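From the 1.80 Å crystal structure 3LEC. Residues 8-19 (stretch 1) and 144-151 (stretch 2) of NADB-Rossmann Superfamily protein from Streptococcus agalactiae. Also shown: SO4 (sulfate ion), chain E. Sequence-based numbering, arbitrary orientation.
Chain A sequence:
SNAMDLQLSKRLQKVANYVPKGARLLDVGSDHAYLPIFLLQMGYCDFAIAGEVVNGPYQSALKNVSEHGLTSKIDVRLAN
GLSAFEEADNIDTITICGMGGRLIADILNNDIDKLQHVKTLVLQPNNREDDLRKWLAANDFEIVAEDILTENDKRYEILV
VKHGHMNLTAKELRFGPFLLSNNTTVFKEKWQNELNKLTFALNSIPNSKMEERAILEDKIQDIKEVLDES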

ATOM      1  N   LEU A   8       9.679  -9.953   9.960  1.00 20.95           N
ATOM      2  CA  LEU A   8       9.405  -9.033   8.850  1.00 20.70           C
ATOM      3  C   LEU A   8      10.150  -7.713   9.008  1.00 19.95           C
ATOM      4  O   LEU A   8      10.433  -7.272  10.127  1.00 19.89           O
ATOM      5  CB  LEU A   8       7.910  -8.737   8.746  1.00 19.40           C
ATOM      6  CG  LEU A   8       6.988  -9.896   8.299  1.00 19.97           C
ATOM      7  CD1 LEU A   8       5.566  -9.409   8.387  1.00 20.15           C
ATOM      8  CD2 LEU A   8       7.309 -10.327   6.868  1.00 17.94           C
ATOM      9  N   SER A   9      10.430  -7.072   7.880  1.00 19.82           N
ATOM     10  CA  SER A   9      10.901  -5.681   7.876  1.00 19.61           C
ATOM     11  C   SER A   9       9.845  -4.803   8.582  1.00 19.59           C
ATOM     12  O   SER A   9       8.693  -5.223   8.689  1.00 18.43           O
ATOM     13  CB  SER A   9      11.124  -5.231   6.422  1.00 19.75           C
ATOM     14  OG  SER A   9       9.909  -5.276   5.661  1.00 20.54           O
ATOM     15  N   LYS A  10      10.213  -3.617   9.084  1.00 18.59           N
ATOM     16  CA  LYS A  10       9.188  -2.733   9.687  1.00 20.21           C
ATOM     17  C   LYS A  10       8.027  -2.462   8.738  1.00 18.95           C
ATOM     18  O   LYS A  10       6.847  -2.467   9.132  1.00 19.09           O
ATOM     19  CB  LYS A  10       9.804  -1.405  10.158  1.00 20.83           C
ATOM     20  CG  LYS A  10      10.695  -1.572  11.369  1.00 25.61           C
ATOM     21  CD  LYS A  10      11.423  -0.276  11.765  1.00 29.21           C
ATOM     22  CE  LYS A  10      10.463   0.767  12.299  1.00 31.18           C
ATOM     23  NZ  LYS A  10      11.195   1.923  12.910  1.00 30.22           N
ATOM     24  N   ARG A  11       8.366  -2.209   7.473  1.00 17.81           N
ATOM     25  CA  ARG A  11       7.398  -1.864   6.479  1.00 17.32           C
ATOM     26  C   ARG A  11       6.347  -2.969   6.361  1.00 16.74           C
ATOM     27  O   ARG A  11       5.143  -2.709   6.440  1.00 14.79           O
ATOM     28  CB  ARG A  11       8.104  -1.602   5.146  1.00 17.38           C
ATOM     29  CG  ARG A  11       7.210  -1.283   3.944  1.00 15.56           C
ATOM     30  CD  ARG A  11       8.054  -1.180   2.677  1.00 17.89           C
ATOM     31  NE  ARG A  11       8.662  -2.469   2.338  1.00 19.67           N
ATOM     32  CZ  ARG A  11       8.177  -3.356   1.459  1.00 19.95           C
ATOM     33  NH1 ARG A  11       7.071  -3.114   0.780  1.00 21.14           N
ATOM     34  NH2 ARG A  11       8.823  -4.489   1.247  1.00 19.00           N
ATOM     35  N   LEU A  12       6.808  -4.203   6.183  1.00 15.86           N
ATOM     36  CA  LEU A  12       5.882  -5.317   6.029  1.00 16.10           C
ATOM     37  C   LEU A  12       5.191  -5.702   7.349  1.00 16.43           C
ATOM     38  O   LEU A  12       4.039  -6.131   7.346  1.00 16.91           O
ATOM     39  CB  LEU A  12       6.591  -6.529   5.430  1.00 16.46           C
ATOM     40  CG  LEU A  12       7.046  -6.416   3.967  1.00 16.55           C
ATOM     41  CD1 LEU A  12       7.584  -7.775   3.543  1.00 20.85           C
ATOM     42  CD2 LEU A  12       5.935  -6.012   3.041  1.00 17.09           C
ATOM     43  N   GLN A  13       5.899  -5.533   8.461  1.00 16.85           N
ATOM     44  CA  GLN A  13       5.316  -5.799   9.793  1.00 17.13           C
ATOM     45  C   GLN A  13       4.137  -4.888  10.039  1.00 17.72           C
ATOM     46  O   GLN A  13       3.112  -5.334  10.550  1.00 17.14           O
ATOM     47  CB  GLN A  13       6.353  -5.643  10.915  1.00 17.71           C
ATOM     48  CG  GLN A  13       5.812  -5.998  12.363  1.00 17.53           C
ATOM     49  CD  GLN A  13       5.308  -7.427  12.458  1.00 21.65           C
ATOM     50  OE1 GLN A  13       4.134  -7.670  12.822  1.00 23.82           O
ATOM     51  NE2 GLN A  13       6.184  -8.394  12.157  1.00 19.22           N
ATOM     52  N   LYS A  14       4.307  -3.609   9.721  1.00 17.92           N
ATOM     53  CA  LYS A  14       3.227  -2.640   9.911  1.00 19.49           C
ATOM     54  C   LYS A  14       2.023  -2.892   8.981  1.00 19.23           C
ATOM     55  O   LYS A  14       0.890  -2.620   9.352  1.00 19.74           O
ATOM     56  CB  LYS A  14       3.785  -1.218   9.896  1.00 20.77           C
ATOM     57  CG  LYS A  14       4.592  -0.988  11.184  1.00 22.84           C
ATOM     58  CD  LYS A  14       5.371   0.309  11.225  1.00 26.58           C
ATOM     59  CE  LYS A  14       6.336   0.310  12.424  1.00 26.77           C
ATOM     60  NZ  LYS A  14       5.612   0.532  13.708  1.00 29.36           N
ATOM     61  N   VAL A  15       2.263  -3.465   7.805  1.00 17.91           N
ATOM     62  CA  VAL A  15       1.171  -3.997   6.994  1.00 18.01           C
ATOM     63  C   VAL A  15       0.508  -5.210   7.691  1.00 17.33           C
ATOM     64  O   VAL A  15      -0.705  -5.256   7.814  1.00 17.72           O
ATOM     65  CB  VAL A  15       1.641  -4.391   5.573  1.00 16.06           C
ATOM     66  CG1 VAL A  15       0.533  -5.083   4.790  1.00 15.87           C
ATOM     67  CG2 VAL A  15       2.086  -3.163   4.815  1.00 17.84           C
ATOM     68  N   ALA A  16       1.304  -6.195   8.105  1.00 17.35           N
ATOM     69  CA  ALA A  16       0.769  -7.394   8.811  1.00 17.62           C
ATOM     70  C   ALA A  16      -0.099  -7.030  10.014  1.00 18.51           C
ATOM     71  O   ALA A  16      -1.100  -7.698  10.255  1.00 18.08           O
ATOM     72  CB  ALA A  16       1.903  -8.316   9.261  1.00 17.05           C
ATOM     73  N   ASN A  17       0.282  -5.972  10.741  1.00 18.47           N
ATOM     74  CA  ASN A  17      -0.445  -5.567  11.961  1.00 20.01           C
ATOM     75  C   ASN A  17      -1.901  -5.187  11.671  1.00 20.08           C
ATOM     76  O   ASN A  17      -2.719  -5.216  12.582  1.00 20.99           O
ATOM     77  CB  ASN A  17       0.224  -4.387  12.689  1.00 19.29           C
ATOM     78  CG  ASN A  17       1.623  -4.705  13.200  1.00 21.03           C
ATOM     79  OD1 ASN A  17       2.439  -3.803  13.400  1.00 22.14           O
ATOM     80  ND2 ASN A  17       1.910  -5.973  13.400  1.00 19.70           N
ATOM     81  N   TYR A  18      -2.189  -4.805  10.424  1.00 20.16           N
ATOM     82  CA  TYR A  18      -3.530  -4.394   9.998  1.00 20.63           C
ATOM     83  C   TYR A  18      -4.365  -5.488   9.329  1.00 19.83           C
ATOM     84  O   TYR A  18      -5.526  -5.255   9.002  1.00 19.65           O
ATOM     85  CB  TYR A  18      -3.474  -3.190   9.067  1.00 21.04           C
ATOM     86  CG  TYR A  18      -3.132  -1.883   9.717  1.00 22.94           C
ATOM     87  CD1 TYR A  18      -4.001  -1.266  10.615  1.00 24.82           C
ATOM     88  CD2 TYR A  18      -1.939  -1.240   9.401  1.00 25.65           C
ATOM     89  CE1 TYR A  18      -3.672  -0.022  11.202  1.00 26.16           C
ATOM     90  CE2 TYR A  18      -1.615  -0.010   9.973  1.00 26.27           C
ATOM     91  CZ  TYR A  18      -2.478   0.582  10.866  1.00 27.06           C
ATOM     92  OH  TYR A  18      -2.131   1.802  11.407  1.00 32.29           O
ATOM     93  N   VAL A  19      -3.785  -6.670   9.140  1.00 19.39           N
ATOM     94  CA  VAL A  19      -4.520  -7.782   8.530  1.00 20.78           C
ATOM     95  C   VAL A  19      -5.358  -8.394   9.637  1.00 21.19           C
ATOM     96  O   VAL A  19      -4.823  -8.725  10.704  1.00 21.25           O
ATOM     97  CB  VAL A  19      -3.570  -8.841   7.926  1.00 19.96           C
ATOM     98  CG1 VAL A  19      -4.360  -9.981   7.263  1.00 20.84           C
ATOM     99  CG2 VAL A  19      -2.649  -8.181   6.912  1.00 22.02           C
ATOM    100  N   VAL A 144      -9.747   3.797   6.435  1.00 21.15           N
ATOM    101  CA  VAL A 144     -10.171   3.710   7.852  1.00 21.71           C
ATOM    102  C   VAL A 144      -9.035   3.796   8.853  1.00 21.74           C
ATOM    103  O   VAL A 144      -9.271   3.965  10.048  1.00 22.85           O
ATOM    104  CB  VAL A 144     -10.999   2.432   8.131  1.00 21.48           C
ATOM    105  CG1 VAL A 144     -12.272   2.472   7.367  1.00 22.14           C
ATOM    106  CG2 VAL A 144     -10.181   1.149   7.803  1.00 20.74           C
ATOM    107  N   ALA A 145      -7.803   3.661   8.353  1.00 21.55           N
ATOM    108  CA  ALA A 145      -6.595   3.928   9.109  1.00 20.85           C
ATOM    109  C   ALA A 145      -5.424   4.191   8.153  1.00 20.43           C
ATOM    110  O   ALA A 145      -5.412   3.693   6.999  1.00 20.29           O
ATOM    111  CB  ALA A 145      -6.261   2.760  10.065  1.00 21.00           C
ATOM    112  N   GLU A 146      -4.461   4.989   8.622  1.00 19.24           N
ATOM    113  CA  GLU A 146      -3.189   5.192   7.911  1.00 18.75           C
ATOM    114  C   GLU A 146      -2.002   5.160   8.868  1.00 19.45           C
ATOM    115  O   GLU A 146      -2.128   5.508  10.043  1.00 19.10           O
ATOM    116  CB  GLU A 146      -3.172   6.506   7.115  1.00 19.52           C
ATOM    117  CG  GLU A 146      -4.280   6.666   6.102  1.00 19.41           C
ATOM    118  CD  GLU A 146      -4.244   8.014   5.423  1.00 22.55           C
ATOM    119  OE1 GLU A 146      -4.272   9.038   6.150  1.00 23.76           O
ATOM    120  OE2 GLU A 146      -4.217   8.048   4.167  1.00 22.56           O
ATOM    121  N   ASP A 147      -0.832   4.760   8.367  1.00 17.98           N
ATOM    122  CA  ASP A 147       0.370   4.829   9.155  1.00 19.26           C
ATOM    123  C   ASP A 147       1.486   5.366   8.267  1.00 18.81           C
ATOM    124  O   ASP A 147       1.435   5.189   7.074  1.00 20.03           O
ATOM    125  CB  ASP A 147       0.765   3.448   9.679  1.00 19.20           C
ATOM    126  CG  ASP A 147       1.901   3.508  10.689  1.00 24.84           C
ATOM    127  OD1 ASP A 147       1.905   4.400  11.564  1.00 25.58           O
ATOM    128  OD2 ASP A 147       2.795   2.648  10.616  1.00 29.88           O
ATOM    129  N   ILE A 148       2.439   6.066   8.858  1.00 19.39           N
ATOM    130  CA  ILE A 148       3.670   6.434   8.150  1.00 19.49           C
ATOM    131  C   ILE A 148       4.816   5.987   9.047  1.00 20.61           C
ATOM    132  O   ILE A 148       4.790   6.204  10.270  1.00 20.74           O
ATOM    133  CB  ILE A 148       3.730   7.936   7.781  1.00 19.67           C
ATOM    134  CG1 ILE A 148       4.947   8.212   6.887  1.00 18.39           C
ATOM    135  CG2 ILE A 148       3.724   8.848   9.049  1.00 18.61           C
ATOM    136  CD1 ILE A 148       4.962   9.590   6.263  1.00 22.66           C
ATOM    137  N   LEU A 149       5.795   5.324   8.442  1.00 20.94           N
ATOM    138  CA  LEU A 149       6.876   4.678   9.164  1.00 23.06           C
ATOM    139  C   LEU A 149       8.196   5.013   8.500  1.00 23.95           C
ATOM    140  O   LEU A 149       8.202   5.408   7.342  1.00 24.29           O
ATOM    141  CB  LEU A 149       6.646   3.163   9.159  1.00 22.18           C
ATOM    142  CG  LEU A 149       6.746   2.445   7.813  1.00 22.84           C
ATOM    143  CD1 LEU A 149       8.014   1.592   7.814  1.00 21.94           C
ATOM    144  CD2 LEU A 149       5.505   1.564   7.553  1.00 22.77           C
ATOM    145  N   THR A 150       9.304   4.825   9.222  1.00 26.97           N
ATOM    146  CA  THR A 150      10.654   5.087   8.710  1.00 29.06           C
ATOM    147  C   THR A 150      11.520   3.816   8.703  1.00 29.76           C
ATOM    148  O   THR A 150      11.403   2.975   9.592  1.00 30.69           O
ATOM    149  CB  THR A 150      11.403   6.144   9.566  1.00 29.84           C
ATOM    150  OG1 THR A 150      11.785   5.559  10.819  1.00 32.29           O
ATOM    151  CG2 THR A 150      10.531   7.326   9.827  1.00 30.18           C
ATOM    152  N   GLU A 151      12.380   3.694   7.701  1.00 31.21           N
ATOM    153  CA  GLU A 151      13.155   2.465   7.480  1.00 31.76           C
ATOM    154  C   GLU A 151      14.102   2.570   6.277  1.00 32.08           C
ATOM    155  O   GLU A 151      13.665   2.531   5.119  1.00 32.03           O
ATOM    156  CB  GLU A 151      12.180   1.312   7.287  1.00 31.54           C
ATOM    157  CG  GLU A 151      12.764  -0.034   7.281  1.00 32.44           C
ATOM    158  CD  GLU A 151      12.085  -0.847   6.234  1.00 32.77           C
ATOM    159  OE1 GLU A 151      11.197  -1.631   6.586  1.00 31.17           O
ATOM    160  OE2 GLU A 151      12.402  -0.640   5.043  1.00 37.63           O
TER
HETATM  161  S   SO4 E 231      14.832   1.127  12.708  1.00 45.39           S
HETATM  162  O1  SO4 E 231      15.330   2.500  12.752  1.00 45.57           O
HETATM  163  O2  SO4 E 231      15.916   0.176  12.929  1.00 44.26           O
HETATM  164  O3  SO4 E 231      13.838   0.971  13.759  1.00 46.03           O
HETATM  165  O4  SO4 E 231      14.241   0.838  11.404  1.00 46.21           O
HETATM  166  O   HOH W   1      11.249  -2.568   3.792  1.00 28.79           O

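The helix that begins at K10 lies along the strand through residues 144-150, running nearly antiparallel to it at 157°, the axes 9.0 Å apart at their closest. Because side chains alternate along a strand, A145, D147 and L149 point toward the helix, while E146 and I148 point away.

A145 meets Y18: its CB lies 4.0 Å from CE1 of Y18, and the methyl group makes an apolar contact with the ring. D147 presents its CB at the edge of the same ring, 3.8 Å from Y18 OH, and its OD2 comes within 3.5 Å of K14 CD, a contact with the lysine's methylene chain rather than with its amine.

L149, buried, supplies the apolar centre. Its CB packs 3.7 Å from K14 CD, and its CD1 reaches 3.8 Å from R11 CA, so a branched aliphatic side chain fits against the helix backbone itself. The CA-to-CB bond of T150 points away from the helix, but its carbonyl is available: K10 NZ makes a weak hydrogen bond to T150 O (3.5 Å) and a shorter one to sulfate O3 (2.9 Å).

E151 reaches the helix's first turn, where backbone amides lack helical partners. Its OE1 accepts from R11 N (3.0 Å), while OE2 accepts from a water that in turn accepts a hydrogen bond from R11 NE.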